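Local coordinates for ABC-type branched-chain amino acid transport systems periplasmic component-like protein (Thermomonospora curvata, PDB 4N03) that probably binds fatty acids outside the cytoplasm as the substrate-binding component of an ABC transporter, at residues Met160-Ile165 against Ile385-Phe390. Residues are numbered along the deposited sequence; the frame is centred on the assembly and turned at random. Where two conformers were deposited one is given.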
# COMPACT_ATOMS: atom_id res chain seq x y z
N MSE A 160 21.60 -5.46 7.71
CA MSE A 160 23.00 -5.87 7.63
C MSE A 160 23.93 -4.67 7.59
O MSE A 160 24.96 -4.63 8.27
CB MSE A 160 23.26 -6.61 6.34
CG MSE A 160 22.60 -7.96 6.30
SE MSE A 160 23.80 -9.29 7.09
CE MSE A 160 25.00 -9.04 5.58
N ASP A 161 23.56 -3.68 6.78
CA ASP A 161 24.38 -2.48 6.69
C ASP A 161 24.48 -1.74 8.01
O ASP A 161 25.52 -1.16 8.32
CB ASP A 161 23.79 -1.50 5.67
CG ASP A 161 23.91 -1.95 4.25
OD1 ASP A 161 24.61 -2.93 3.94
OD2 ASP A 161 23.24 -1.29 3.41
N LYS A 162 23.42 -1.80 8.80
CA LYS A 162 23.38 -1.15 10.10
C LYS A 162 23.89 -2.02 11.24
O LYS A 162 23.83 -1.65 12.40
CB LYS A 162 21.99 -0.60 10.39
CG LYS A 162 21.57 0.42 9.36
CD LYS A 162 22.57 1.58 9.20
CE LYS A 162 22.09 2.68 8.28
NZ LYS A 162 23.12 3.72 8.05
N LYS A 163 24.40 -3.21 10.90
CA LYS A 163 25.00 -4.13 11.87
C LYS A 163 23.99 -4.63 12.91
O LYS A 163 24.38 -5.07 14.00
CB LYS A 163 26.28 -3.54 12.47
CG LYS A 163 27.29 -3.17 11.41
CD LYS A 163 28.61 -2.68 11.98
CE LYS A 163 29.47 -3.79 12.56
NZ LYS A 163 30.82 -3.29 12.93
N LEU A 164 22.71 -4.58 12.56
CA LEU A 164 21.67 -5.14 13.39
C LEU A 164 21.58 -6.65 13.22
O LEU A 164 21.06 -7.33 14.09
CB LEU A 164 20.34 -4.46 13.08
CG LEU A 164 20.23 -2.97 13.46
CD1 LEU A 164 18.92 -2.39 12.98
CD2 LEU A 164 20.39 -2.77 14.94
N ILE A 165 22.11 -7.14 12.10
CA ILE A 165 22.33 -8.55 11.85
C ILE A 165 23.69 -8.69 11.19
O ILE A 165 24.25 -7.73 10.71
CB ILE A 165 21.23 -9.18 10.98
CG1 ILE A 165 21.17 -8.51 9.64
CG2 ILE A 165 19.89 -9.12 11.69
CD1 ILE A 165 20.16 -9.11 8.68
N ILE A 385 11.11 9.36 8.89
CA ILE A 385 12.11 8.66 8.07
C ILE A 385 13.34 8.37 8.89
O ILE A 385 13.92 9.26 9.54
CB ILE A 385 12.45 9.54 6.85
CG1 ILE A 385 11.25 9.61 5.93
CG2 ILE A 385 13.66 8.98 6.12
CD1 ILE A 385 11.36 10.65 4.82
N VAL A 386 13.78 7.11 8.86
CA VAL A 386 15.06 6.70 9.42
C VAL A 386 16.07 6.60 8.28
O VAL A 386 17.20 7.07 8.43
CB VAL A 386 14.91 5.34 10.16
CG1 VAL A 386 16.25 4.85 10.69
CG2 VAL A 386 13.97 5.57 11.33
N GLU A 387 15.67 6.01 7.16
CA GLU A 387 16.54 5.92 5.98
C GLU A 387 15.78 6.41 4.81
O GLU A 387 14.68 5.94 4.51
CB GLU A 387 16.98 4.47 5.75
CG GLU A 387 18.13 4.29 4.80
CD GLU A 387 19.42 4.82 5.36
OE1 GLU A 387 19.70 4.58 6.55
OE2 GLU A 387 20.17 5.41 4.59
N GLN A 388 16.35 7.40 4.12
CA GLN A 388 15.74 7.92 2.91
C GLN A 388 15.64 6.80 1.87
O GLN A 388 16.41 5.84 1.87
CB GLN A 388 16.58 9.06 2.30
CG GLN A 388 16.55 10.35 3.11
CD GLN A 388 15.17 11.02 3.17
OE1 GLN A 388 14.29 10.82 2.33
NE2 GLN A 388 15.01 11.87 4.14
N ALA A 389 14.67 6.92 0.98
CA ALA A 389 14.40 5.84 0.02
C ALA A 389 15.64 5.44 -0.75
O ALA A 389 16.36 6.28 -1.27
CB ALA A 389 13.31 6.22 -0.93
N PHE A 390 15.87 4.14 -0.84
CA PHE A 390 17.04 3.59 -1.50
C PHE A 390 16.69 2.30 -2.21
O PHE A 390 15.81 1.58 -1.82
CB PHE A 390 18.19 3.37 -0.51
CG PHE A 390 17.93 2.26 0.48
CD1 PHE A 390 17.17 2.49 1.59
CD2 PHE A 390 18.38 0.94 0.25
CE1 PHE A 390 16.87 1.47 2.47
CE2 PHE A 390 18.06 -0.09 1.14
CZ PHE A 390 17.27 0.20 2.23
O HOH W 1 22.16 6.12 7.06
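Lys162 and Glu387 meet at the protein surface through the ends of their side chains. NZ of Lys162 lies 3.8 Å from OE1 of Glu387, a long salt bridge. CE of Lys162 is closer, 3.5 Å from the same OE1, so the carboxylate oxygen sits beside the last carbon of the lysine rather than squarely before its ammonium group. A water bridges the same two atoms, a short relay next to the long direct pair. It accepts a bond from NZ of Lys162 at 2.8 Å and donates one to OE1 of Glu387 at 2.9 Å.

Both side chains bend at chi2. In Lys162 the turn is at -55°, and the extended chain beyond it runs past OE1, leaving CE alongside the oxygen while NZ points on to the water. Glu387 has CG anti to the backbone N, with chi1 at -165°, which sends its chain out from the strand. The bend at chi2, 69°, then helps bring OE1, rather than OE2, to the lysine.

The contact joins the turn just after helix 148-161 to strand 383-390, the edge strand of the mixed sheet, in the periplasmic binding protein fold. The helix finishes in a Schellman motif, with Lys163 at positive phi and its N bonded to O of Met160 at 3.0 Å. On the strand side, a classic beta bulge sets two residues, Val386 and Glu387, opposite Ile372 on strand 370-375, where the chain turns a corner.

OE1 of Glu387 also takes a weak hydrogen bond from NE1 of Trp158, one turn back along the helix from Lys162, which with the nearby lysine probably favours the charged carboxylate. The side chain of Val386 touches the same Trp158.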